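Local coordinates for protein C2 toxin component I (Clostridium botulinum, PDB 2J3V) that acts as the enzymatic, ADP-ribosylating component of the binary C2 toxin, which modifies actin in host cells, at residues S310-D315 / S361-R366. The protein carries 1 engineered substitution. Numbering follows the deposited sequence.
Sequences SDFSFD and SRFIFR
Phe363, which opens strand 363-369 in the C-terminal ADP-ribosyltransferase exoenzyme region, and Arg362 just before it meet the 310-315 segment of the loop that leads from strand 295-301 into strand 315-318. The two side chains divide the work, one polar and one aromatic. Arg362, bent at chi3 (92°), lays its guanidinium against the loop backbone, and the carbonyl oxygen Phe312 O sits 3.1 Å above one face of that group, over its centre. Although Arg362 NE lies 3.2 Å from Phe312 O, the angle is too poor for a hydrogen bond. In the plane of the guanidinium, Arg362 NH1 donates to a water at 2.7 Å. This water also accepts from Phe314 N and donates to Asp315 OD2 (2.7 Å). An ST turn shapes the loop here, with Asp315 N donating to Ser313 OG at 2.9 Å.

Beside this polar patch, Phe363 directs CE2 to the edge of the Phe314 ring, 3.6 Å from Phe314 CE2, the two planes inclined at 56°. Phe312 CD1 meets the edge of the Phe363 ring, while Phe312 CE1 rests over the face of Phe314. Phe306 and Phe332 add further rings around Phe363. The shared water thus bridges Arg362 NH1 and Asp315 OD2, which lie 4.6 Å apart without touching, and their opposite charges probably favour this link alongside the aromatic packing.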
ATOM      1  N   SER A 310     -16.968 -18.107  -0.022  1.00 26.36           N
ATOM      2  CA  SER A 310     -15.548 -18.275  -0.362  1.00 26.37           C
ATOM      3  C   SER A 310     -15.182 -17.698  -1.714  1.00 26.38           C
ATOM      4  O   SER A 310     -14.148 -17.012  -1.843  1.00 25.92           O
ATOM      5  CB  SER A 310     -15.170 -19.752  -0.351  1.00 27.30           C
ATOM      6  OG  SER A 310     -16.029 -20.449  -1.241  1.00 28.67           O
ATOM      7  N   ASP A 311     -16.049 -17.954  -2.702  1.00 25.86           N
ATOM      8  CA  ASP A 311     -15.847 -17.516  -4.088  1.00 25.91           C
ATOM      9  C   ASP A 311     -16.549 -16.201  -4.465  1.00 24.28           C
ATOM     10  O   ASP A 311     -16.778 -15.884  -5.660  1.00 21.29           O
ATOM     11  CB  ASP A 311     -16.198 -18.659  -5.058  1.00 27.14           C
ATOM     12  CG  ASP A 311     -17.624 -19.250  -4.826  1.00 33.72           C
ATOM     13  OD1 ASP A 311     -18.111 -19.374  -3.649  1.00 35.73           O
ATOM     14  OD2 ASP A 311     -18.318 -19.649  -5.807  1.00 37.03           O
ATOM     15  N   PHE A 312     -16.840 -15.394  -3.433  1.00 24.08           N
ATOM     16  CA  PHE A 312     -17.306 -14.022  -3.642  1.00 23.30           C
ATOM     17  C   PHE A 312     -16.459 -13.346  -4.707  1.00 22.77           C
ATOM     18  O   PHE A 312     -15.242 -13.475  -4.705  1.00 22.64           O
ATOM     19  CB  PHE A 312     -17.270 -13.216  -2.328  1.00 23.19           C
ATOM     20  CG  PHE A 312     -17.782 -11.812  -2.490  1.00 23.46           C
ATOM     21  CD1 PHE A 312     -16.943 -10.804  -2.919  1.00 22.12           C
ATOM     22  CD2 PHE A 312     -19.114 -11.516  -2.264  1.00 21.80           C
ATOM     23  CE1 PHE A 312     -17.439  -9.535  -3.114  1.00 24.94           C
ATOM     24  CE2 PHE A 312     -19.592 -10.266  -2.428  1.00 22.09           C
ATOM     25  CZ  PHE A 312     -18.766  -9.263  -2.843  1.00 22.61           C
ATOM     26  N   SER A 313     -17.085 -12.629  -5.618  1.00 22.62           N
ATOM     27  CA  SER A 313     -16.328 -12.002  -6.681  1.00 24.18           C
ATOM     28  C   SER A 313     -16.724 -10.545  -6.885  1.00 24.30           C
ATOM     29  O   SER A 313     -17.889 -10.162  -6.755  1.00 25.45           O
ATOM     30  CB  SER A 313     -16.519 -12.763  -8.000  1.00 24.55           C
ATOM     31  OG  SER A 313     -16.241 -11.889  -9.051  1.00 26.11           O
ATOM     32  N   PHE A 314     -15.735  -9.738  -7.217  1.00 25.19           N
ATOM     33  CA  PHE A 314     -15.929  -8.311  -7.450  1.00 25.66           C
ATOM     34  C   PHE A 314     -16.039  -8.050  -8.941  1.00 26.43           C
ATOM     35  O   PHE A 314     -16.002  -6.909  -9.355  1.00 27.88           O
ATOM     36  CB  PHE A 314     -14.745  -7.522  -6.878  1.00 25.15           C
ATOM     37  CG  PHE A 314     -14.766  -7.375  -5.384  1.00 23.26           C
ATOM     38  CD1 PHE A 314     -15.696  -6.530  -4.758  1.00 22.85           C
ATOM     39  CD2 PHE A 314     -13.847  -8.000  -4.622  1.00 20.25           C
ATOM     40  CE1 PHE A 314     -15.699  -6.376  -3.422  1.00 20.88           C
ATOM     41  CE2 PHE A 314     -13.842  -7.838  -3.250  1.00 22.55           C
ATOM     42  CZ  PHE A 314     -14.758  -7.046  -2.654  1.00 22.11           C
ATOM     43  N   ASP A 315     -16.159  -9.090  -9.756  1.00 27.60           N
ATOM     44  CA  ASP A 315     -16.206  -8.907 -11.227  1.00 27.68           C
ATOM     45  C   ASP A 315     -17.568  -9.268 -11.825  1.00 29.43           C
ATOM     46  O   ASP A 315     -18.192 -10.254 -11.398  1.00 28.35           O
ATOM     47  CB  ASP A 315     -15.142  -9.787 -11.897  1.00 27.14           C
ATOM     48  CG  ASP A 315     -13.754  -9.249 -11.711  1.00 26.21           C
ATOM     49  OD1 ASP A 315     -13.505  -8.107 -12.115  1.00 26.18           O
ATOM     50  OD2 ASP A 315     -12.877  -9.878 -11.143  1.00 25.62           O
ATOM     51  N   SER A 361      -6.833 -15.730  -4.531  1.00 25.45           N
ATOM     52  CA  SER A 361      -7.434 -15.250  -3.283  1.00 25.19           C
ATOM     53  C   SER A 361      -7.477 -13.717  -3.334  1.00 25.74           C
ATOM     54  O   SER A 361      -6.425 -13.064  -3.301  1.00 25.72           O
ATOM     55  CB  SER A 361      -6.624 -15.731  -2.106  1.00 25.43           C
ATOM     56  OG  SER A 361      -6.686 -17.146  -2.002  1.00 24.37           O
ATOM     57  N   ARG A 362      -8.670 -13.122  -3.398  1.00 25.51           N
ATOM     58  CA  ARG A 362      -8.728 -11.719  -3.798  1.00 26.20           C
ATOM     59  C   ARG A 362      -8.769 -10.677  -2.676  1.00 25.07           C
ATOM     60  O   ARG A 362      -8.808  -9.480  -2.947  1.00 24.23           O
ATOM     61  CB  ARG A 362      -9.809 -11.490  -4.824  1.00 26.89           C
ATOM     62  CG  ARG A 362     -11.112 -11.608  -4.340  1.00 29.33           C
ATOM     63  CD  ARG A 362     -12.075 -11.823  -5.494  1.00 31.38           C
ATOM     64  NE  ARG A 362     -12.257 -13.232  -5.711  1.00 35.77           N
ATOM     65  CZ  ARG A 362     -12.788 -13.754  -6.786  1.00 32.61           C
ATOM     66  NH1 ARG A 362     -13.191 -12.977  -7.742  1.00 32.58           N
ATOM     67  NH2 ARG A 362     -12.908 -15.052  -6.884  1.00 30.38           N
ATOM     68  N   PHE A 363      -8.721 -11.148  -1.439  1.00 23.14           N
ATOM     69  CA  PHE A 363      -8.704 -10.265  -0.307  1.00 23.60           C
ATOM     70  C   PHE A 363      -7.249 -10.207   0.248  1.00 22.06           C
ATOM     71  O   PHE A 363      -6.768 -11.110   0.959  1.00 19.76           O
ATOM     72  CB  PHE A 363      -9.743 -10.689   0.724  1.00 23.63           C
ATOM     73  CG  PHE A 363     -11.150 -10.679   0.193  1.00 24.81           C
ATOM     74  CD1 PHE A 363     -11.687 -11.812  -0.448  1.00 24.43           C
ATOM     75  CD2 PHE A 363     -11.965  -9.565   0.375  1.00 25.21           C
ATOM     76  CE1 PHE A 363     -12.975 -11.811  -0.923  1.00 25.61           C
ATOM     77  CE2 PHE A 363     -13.274  -9.560  -0.095  1.00 26.77           C
ATOM     78  CZ  PHE A 363     -13.782 -10.684  -0.767  1.00 26.70           C
ATOM     79  N   ILE A 364      -6.551  -9.152  -0.157  1.00 20.54           N
ATOM     80  CA  ILE A 364      -5.127  -9.045   0.151  1.00 21.00           C
ATOM     81  C   ILE A 364      -4.913  -8.208   1.405  1.00 20.33           C
ATOM     82  O   ILE A 364      -4.941  -7.006   1.319  1.00 21.36           O
ATOM     83  CB  ILE A 364      -4.340  -8.384  -1.030  1.00 20.28           C
ATOM     84  CG1 ILE A 364      -4.713  -9.021  -2.393  1.00 19.92           C
ATOM     85  CG2 ILE A 364      -2.846  -8.526  -0.816  1.00 20.35           C
ATOM     86  CD1 ILE A 364      -4.489  -8.066  -3.626  1.00 20.95           C
ATOM     87  N   PHE A 365      -4.670  -8.839   2.547  1.00 21.01           N
ATOM     88  CA  PHE A 365      -4.180  -8.117   3.750  1.00 20.94           C
ATOM     89  C   PHE A 365      -2.735  -7.662   3.643  1.00 21.20           C
ATOM     90  O   PHE A 365      -1.812  -8.472   3.504  1.00 20.67           O
ATOM     91  CB  PHE A 365      -4.382  -8.917   5.028  1.00 21.04           C
ATOM     92  CG  PHE A 365      -5.820  -8.960   5.485  1.00 23.65           C
ATOM     93  CD1 PHE A 365      -6.362  -7.938   6.211  1.00 25.83           C
ATOM     94  CD2 PHE A 365      -6.610 -10.073   5.229  1.00 28.60           C
ATOM     95  CE1 PHE A 365      -7.684  -7.979   6.635  1.00 27.57           C
ATOM     96  CE2 PHE A 365      -7.939 -10.106   5.626  1.00 30.95           C
ATOM     97  CZ  PHE A 365      -8.473  -9.052   6.340  1.00 28.90           C
ATOM     98  N   ARG A 366      -2.587  -6.329   3.640  1.00 20.68           N
ATOM     99  CA  ARG A 366      -1.334  -5.616   3.631  1.00 19.31           C
ATOM    100  C   ARG A 366      -1.135  -5.187   5.099  1.00 19.25           C
ATOM    101  O   ARG A 366      -1.651  -4.165   5.523  1.00 17.33           O
ATOM    102  CB  ARG A 366      -1.466  -4.389   2.693  1.00 18.74           C
ATOM    103  CG  ARG A 366      -0.147  -3.648   2.532  1.00 19.01           C
ATOM    104  CD  ARG A 366      -0.016  -2.774   1.320  1.00 20.15           C
ATOM    105  NE  ARG A 366       1.230  -1.987   1.358  1.00 21.08           N
ATOM    106  CZ  ARG A 366       1.336  -0.721   1.810  1.00 23.17           C
ATOM    107  NH1 ARG A 366       0.293  -0.046   2.250  1.00 21.64           N
ATOM    108  NH2 ARG A 366       2.496  -0.102   1.759  1.00 24.16           N
TER
HETATM  109  O   HOH W   1     -13.110 -10.402  -8.463  1.00 15.84           O